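Local coordinates for photosystem II assembly protein Ycf48 (Thermosynechococcus elongatus, PDB 5OJ5) that assists the early stages of photosystem II assembly and the replacement of photodamaged D1, binding the D1 C-terminal extension through a seven-bladed beta-propeller, at residues 282-287 with 292-297; 316-321 with 326-331. One frame throughout, in Å; residues are numbered along the deposited sequence. Where two conformers were deposited one is given.

Interaction 1. Residues 282-287 with 292-297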
loop_
_atom_site.group_PDB
_atom_site.type_symbol
_atom_site.label_atom_id
_atom_site.label_comp_id
_atom_site.label_asym_id
_atom_site.label_seq_id
_atom_site.Cartn_x
_atom_site.Cartn_y
_atom_site.Cartn_z
ATOM N N GLU A 282 -7.717 10.474 -12.860
ATOM C CA GLU A 282 -8.682 10.118 -11.830
ATOM C C GLU A 282 -7.956 9.595 -10.606
ATOM O O GLU A 282 -7.295 8.542 -10.653
ATOM C CB GLU A 282 -9.722 9.122 -12.345
ATOM C CG GLU A 282 -10.770 8.893 -11.311
ATOM C CD GLU A 282 -11.802 7.883 -11.749
ATOM O OE1 GLU A 282 -12.394 8.067 -12.835
ATOM O OE2 GLU A 282 -12.029 6.886 -11.033
ATOM N N VAL A 283 -8.097 10.325 -9.515
ATOM C CA VAL A 283 -7.375 10.076 -8.277
ATOM C C VAL A 283 -8.382 9.807 -7.179
ATOM O O VAL A 283 -9.415 10.468 -7.103
ATOM C CB VAL A 283 -6.542 11.305 -7.863
ATOM C CG1 VAL A 283 -5.467 10.856 -6.866
ATOM C CG2 VAL A 283 -5.927 12.020 -9.081
ATOM N N TRP A 284 -8.081 8.829 -6.322
ATOM C CA TRP A 284 -8.888 8.503 -5.162
ATOM C C TRP A 284 -8.084 8.783 -3.899
ATOM O O TRP A 284 -6.870 8.565 -3.839
ATOM C CB TRP A 284 -9.355 7.052 -5.233
ATOM C CG TRP A 284 -10.391 6.849 -6.289
ATOM C CD1 TRP A 284 -10.169 6.639 -7.622
ATOM C CD2 TRP A 284 -11.811 6.958 -6.109
ATOM N NE1 TRP A 284 -11.396 6.565 -8.276
ATOM C CE2 TRP A 284 -12.403 6.755 -7.367
ATOM C CE3 TRP A 284 -12.625 7.183 -4.986
ATOM C CZ2 TRP A 284 -13.793 6.763 -7.551
ATOM C CZ3 TRP A 284 -14.007 7.227 -5.173
ATOM C CH2 TRP A 284 -14.571 6.991 -6.446
ATOM N N LEU A 285 -8.790 9.236 -2.862
ATOM C CA LEU A 285 -8.202 9.651 -1.609
ATOM C C LEU A 285 -9.048 9.058 -0.504
ATOM O O LEU A 285 -10.240 9.347 -0.409
ATOM C CB LEU A 285 -8.161 11.188 -1.561
ATOM C CG LEU A 285 -7.574 11.829 -0.329
ATOM C CD1 LEU A 285 -6.096 11.519 -0.164
ATOM C CD2 LEU A 285 -7.762 13.334 -0.435
ATOM N N ALA A 286 -8.431 8.186 0.291
ATOM C CA ALA A 286 -9.107 7.409 1.317
ATOM C C ALA A 286 -8.670 7.876 2.689
ATOM O O ALA A 286 -7.493 8.147 2.909
ATOM C CB ALA A 286 -8.751 5.928 1.155
ATOM N N GLY A 287 -9.608 7.929 3.622
ATOM C CA GLY A 287 -9.269 8.354 4.958
ATOM C C GLY A 287 -10.124 7.733 6.026
ATOM O O GLY A 287 -10.774 6.708 5.861
ATOM N N LEU A 292 -13.970 8.992 1.576
ATOM C CA LEU A 292 -13.441 8.551 0.298
ATOM C C LEU A 292 -13.804 9.600 -0.729
ATOM O O LEU A 292 -14.998 9.870 -0.932
ATOM C CB LEU A 292 -13.987 7.181 -0.087
ATOM C CG LEU A 292 -13.404 6.588 -1.386
ATOM C CD1 LEU A 292 -11.902 6.354 -1.275
ATOM C CD2 LEU A 292 -14.097 5.272 -1.737
ATOM N N LEU A 293 -12.797 10.177 -1.385
ATOM C CA LEU A 293 -12.974 11.255 -2.327
ATOM C C LEU A 293 -12.350 10.871 -3.663
ATOM O O LEU A 293 -11.410 10.069 -3.733
ATOM C CB LEU A 293 -12.300 12.531 -1.836
ATOM C CG LEU A 293 -12.599 12.994 -0.394
ATOM C CD1 LEU A 293 -11.931 14.377 -0.167
ATOM C CD2 LEU A 293 -13.996 12.952 0.041
ATOM N N CYS A 294 -12.864 11.502 -4.724
ATOM C CA CYS A 294 -12.363 11.321 -6.064
ATOM C C CYS A 294 -12.145 12.669 -6.725
ATOM O O CYS A 294 -13.001 13.552 -6.653
ATOM C CB CYS A 294 -13.323 10.480 -6.896
ATOM S SG CYS A 294 -12.883 10.239 -8.597
ATOM N N SER A 295 -11.010 12.796 -7.393
ATOM C CA SER A 295 -10.741 13.925 -8.270
ATOM C C SER A 295 -10.657 13.417 -9.695
ATOM O O SER A 295 -9.999 12.402 -9.971
ATOM C CB SER A 295 -9.412 14.564 -7.862
ATOM O OG SER A 295 -9.063 15.554 -8.839
ATOM N N GLN A 296 -11.289 14.128 -10.616
ATOM C CA GLN A 296 -11.256 13.782 -12.027
ATOM C C GLN A 296 -10.367 14.732 -12.809
ATOM O O GLN A 296 -10.281 14.629 -14.035
ATOM C CB GLN A 296 -12.696 13.717 -12.593
ATOM C CG GLN A 296 -13.455 12.543 -11.955
ATOM C CD GLN A 296 -14.912 12.475 -12.300
ATOM O OE1 GLN A 296 -15.284 11.922 -13.328
ATOM N NE2 GLN A 296 -15.760 12.986 -11.414
ATOM N N ASP A 297 -9.664 15.610 -12.128
ATOM C CA ASP A 297 -8.789 16.593 -12.749
ATOM C C ASP A 297 -7.390 16.506 -12.158
ATOM O O ASP A 297 -6.711 17.515 -11.987
ATOM C CB ASP A 297 -9.358 18.016 -12.691
ATOM C CG ASP A 297 -9.692 18.492 -11.276
ATOM O OD1 ASP A 297 -9.207 17.894 -10.289
ATOM O OD2 ASP A 297 -10.452 19.501 -11.140
HETATM O O HOH W 1 -12.625 10.035 -14.516
#

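Interaction 2. Residues 316-321 with 326-331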
loop_
_atom_site.group_PDB
_atom_site.type_symbol
_atom_site.label_atom_id
_atom_site.label_comp_id
_atom_site.label_asym_id
_atom_site.label_seq_id
_atom_site.Cartn_x
_atom_site.Cartn_y
_atom_site.Cartn_z
ATOM N N TYR A 316 -7.703 2.495 4.639
ATOM C CA TYR A 316 -6.249 2.581 4.887
ATOM C C TYR A 316 -5.412 2.558 3.641
ATOM O O TYR A 316 -4.303 3.093 3.656
ATOM C CB TYR A 316 -5.704 1.381 5.710
ATOM C CG TYR A 316 -6.209 1.420 7.109
ATOM C CD1 TYR A 316 -5.661 2.287 8.059
ATOM C CD2 TYR A 316 -7.310 0.661 7.470
ATOM C CE1 TYR A 316 -6.158 2.331 9.370
ATOM C CE2 TYR A 316 -7.819 0.711 8.729
ATOM C CZ TYR A 316 -7.248 1.546 9.680
ATOM O OH TYR A 316 -7.783 1.579 10.948
ATOM N N LYS A 317 -5.859 1.833 2.616
ATOM C CA LYS A 317 -4.995 1.494 1.485
ATOM C C LYS A 317 -5.872 1.376 0.257
ATOM O O LYS A 317 -6.894 0.708 0.331
ATOM C CB LYS A 317 -4.273 0.152 1.746
ATOM C CG LYS A 317 -3.042 -0.101 0.870
ATOM C CD LYS A 317 -2.071 -1.086 1.580
ATOM C CE LYS A 317 -0.958 -1.559 0.683
ATOM N NZ LYS A 317 -0.158 -0.453 0.086
ATOM N N ILE A 318 -5.447 1.977 -0.841
ATOM C CA ILE A 318 -6.114 1.842 -2.129
ATOM C C ILE A 318 -5.162 1.116 -3.070
ATOM O O ILE A 318 -4.037 1.573 -3.263
ATOM C CB ILE A 318 -6.449 3.222 -2.738
ATOM C CG1 ILE A 318 -7.253 4.122 -1.777
ATOM C CG2 ILE A 318 -7.159 3.018 -4.107
ATOM C CD1 ILE A 318 -7.151 5.593 -2.214
ATOM N N LEU A 319 -5.615 0.037 -3.689
ATOM C CA LEU A 319 -4.792 -0.754 -4.607
ATOM C C LEU A 319 -5.530 -0.866 -5.929
ATOM O O LEU A 319 -6.545 -1.556 -6.001
ATOM C CB LEU A 319 -4.538 -2.143 -4.025
ATOM C CG LEU A 319 -3.685 -2.158 -2.761
ATOM C CD1 LEU A 319 -3.551 -3.555 -2.206
ATOM C CD2 LEU A 319 -2.237 -1.643 -3.032
ATOM N N PHE A 320 -5.013 -0.249 -6.972
ATOM C CA PHE A 320 -5.537 -0.442 -8.324
ATOM C C PHE A 320 -4.616 -1.395 -9.053
ATOM O O PHE A 320 -3.403 -1.189 -9.085
ATOM C CB PHE A 320 -5.637 0.867 -9.101
ATOM C CG PHE A 320 -6.837 1.689 -8.688
ATOM C CD1 PHE A 320 -8.100 1.270 -9.022
ATOM C CD2 PHE A 320 -6.671 2.884 -7.974
ATOM C CE1 PHE A 320 -9.210 2.032 -8.635
ATOM C CE2 PHE A 320 -7.764 3.619 -7.594
ATOM C CZ PHE A 320 -9.020 3.191 -7.922
ATOM N N PHE A 321 -5.182 -2.425 -9.618
ATOM C CA PHE A 321 -4.452 -3.373 -10.451
ATOM C C PHE A 321 -4.560 -3.066 -11.937
ATOM O O PHE A 321 -3.654 -3.408 -12.699
ATOM C CB PHE A 321 -4.918 -4.800 -10.130
ATOM C CG PHE A 321 -4.587 -5.171 -8.732
ATOM C CD1 PHE A 321 -3.288 -5.585 -8.425
ATOM C CD2 PHE A 321 -5.494 -5.026 -7.700
ATOM C CE1 PHE A 321 -2.912 -5.844 -7.130
ATOM C CE2 PHE A 321 -5.104 -5.284 -6.362
ATOM C CZ PHE A 321 -3.813 -5.702 -6.100
ATOM N N GLY A 326 -9.763 -2.842 -8.690
ATOM C CA GLY A 326 -9.159 -2.156 -7.563
ATOM C C GLY A 326 -9.881 -2.455 -6.282
ATOM O O GLY A 326 -11.039 -2.883 -6.285
ATOM N N PHE A 327 -9.176 -2.221 -5.182
ATOM C CA PHE A 327 -9.647 -2.568 -3.862
ATOM C C PHE A 327 -9.210 -1.512 -2.875
ATOM O O PHE A 327 -8.144 -0.902 -3.002
ATOM C CB PHE A 327 -9.099 -3.932 -3.416
ATOM C CG PHE A 327 -9.588 -5.026 -4.258
ATOM C CD1 PHE A 327 -10.727 -5.715 -3.951
ATOM C CD2 PHE A 327 -8.883 -5.332 -5.434
ATOM C CE1 PHE A 327 -11.162 -6.715 -4.838
ATOM C CE2 PHE A 327 -9.303 -6.295 -6.287
ATOM C CZ PHE A 327 -10.410 -6.964 -5.992
ATOM N N ILE A 328 -10.032 -1.320 -1.867
ATOM C CA ILE A 328 -9.674 -0.476 -0.732
ATOM C C ILE A 328 -9.759 -1.336 0.519
ATOM O O ILE A 328 -10.750 -2.043 0.735
ATOM C CB ILE A 328 -10.596 0.739 -0.626
ATOM C CG1 ILE A 328 -10.352 1.607 -1.871
ATOM C CG2 ILE A 328 -10.319 1.510 0.641
ATOM C CD1 ILE A 328 -11.232 2.821 -1.988
ATOM N N LEU A 329 -8.697 -1.307 1.304
ATOM C CA LEU A 329 -8.609 -2.058 2.557
ATOM C C LEU A 329 -9.187 -1.240 3.714
ATOM O O LEU A 329 -8.742 -0.112 3.970
ATOM C CB LEU A 329 -7.162 -2.475 2.844
ATOM C CG LEU A 329 -6.392 -3.145 1.715
ATOM C CD1 LEU A 329 -5.031 -3.572 2.184
ATOM C CD2 LEU A 329 -7.064 -4.337 1.101
ATOM N N GLY A 330 -10.219 -1.775 4.342
ATOM C CA GLY A 330 -10.803 -1.241 5.546
ATOM C C GLY A 330 -10.334 -1.982 6.775
ATOM O O GLY A 330 -9.363 -2.735 6.735
ATOM N N GLN A 331 -11.079 -1.850 7.857
ATOM C CA GLN A 331 -10.772 -2.526 9.118
ATOM C C GLN A 331 -11.623 -3.769 9.230
ATOM O O GLN A 331 -12.666 -3.880 8.594
ATOM C CB GLN A 331 -11.106 -1.614 10.297
ATOM C CG GLN A 331 -10.383 -0.323 10.299
ATOM C CD GLN A 331 -10.917 0.626 11.318
ATOM O OE1 GLN A 331 -11.739 1.464 11.016
ATOM N NE2 GLN A 331 -10.470 0.482 12.568
#

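Interaction 1. Residues 282-287 with 292-297
The indole of W284 lies over the side chain of C294 on the neighbouring antiparallel strand, and this pair forms the tight part of the contact. C294 CB stands 3.6 Å from the centroid of the W284 six-membered ring and 4° off its normal, a CH-pi contact over the face. With chi1 at 177°, the sulfur of C294 is carried beneath the same face as a sulfur-aromatic contact, and SG reaches E282 CG at 3.7 Å. L292 approaches from the rim of the indole instead: its CG meets W284 CE3 at 3.7 Å, near the ring plane, while L292 CD1 turns back to A286 CB. Rotation of the indole is fixed at its nitrogen: W284 NE1 donates to the anti lone pair of E282 OE2 over 2.8 Å, the oxygen lying slightly out of the indole plane. R278 forms a salt bridge to the same oxygen. On the face carrying V283, L285, L293 and S295 the cross-strand packing is looser, with L285 CD2 and L293 CD1 4.3 Å apart; F272 touches both leucines there, and S295 OG turns to G299 and T301. The solvent side begins at Q296, whose CB points away from the partner strand. One water donates to E282 OE1 at 2.6 Å but only weakly to Q296 OE1, a slack link beside the compact indole-cysteine contact. Between the two faces, V283 and L285 each exchange a pair of backbone hydrogen bonds with S295 and L293, respectively, V283 N to S295 O being nearly straight at 167°. The strands are the second and third of the four-stranded sheet that begins at 272-277, making this the central hairpin of a beta-propeller blade.

Interaction 2. Residues 316-321 with 326-331
Strands 317-320 and 326-329 run antiparallel at 168°, with L319 and F327 exchanging two backbone hydrogen bonds and L329 N donating to K317 O. They form a hairpin at the edge of a propeller blade: 317-320 is the edge strand nearest the central pore, and 334-338 flanks the hairpin on the side of 326-329. The pairing continues past the strand, where Y316 N points almost straight down the C=O of L329 at 2.9 Å. L319 N meets F327 O in a short, straight bond of 2.8 Å and 171°, whereas F327 N approaches L319 O tilted from the carbonyl plane. K317 N, in contrast, is buried with no hydrogen-bond partner in the model. On one face I318 and I328 lie side by side and point the same way, their CG1 atoms 4.0 Å apart; W284 and A286 of the preceding blade touch I318. At the end of this row G326 has no side chain, and the F320 ring comes in beside it, its CD1 3.9 Å from G326 CA. The other face carries K317 beside L329: K317 CB rests on L329 CD1 at 3.8 Å, and in the conformer given the amino end leads away from the hairpin. M61 of strand 58-63 touches L319 and F327 on this face. Where the chain turns a corner, F321 swings its ring across the end of F327 at about a right angle. A chi1 of -64° carries the F321 ring to F327, and its edge faces the other phenylalanine, with F321 CE2 3.9 Å from F327 CD2.

Overall arrangement
Interaction 1 precedes interaction 2 along the chain, and their centres lie about 13 Å apart in successive blades of the seven-bladed propeller. The sheet of 282-287 and 292-297 starts at strand 272-277 and ends at 303-304, whereas that of 316-321 and 326-331 is completed by 334-338 and the N-terminal strand 47-51, which closes the ring of blades. The two sheets pack face against face: I318 CD1 reaches W284 O at 3.4 Å, F320 CZ meets W284 CD1, and L292 CD1 touches I328 CD1. W47 of the closing strand meets the W284 ring edge-to-face, tying the last blade and its closure to the blade before it.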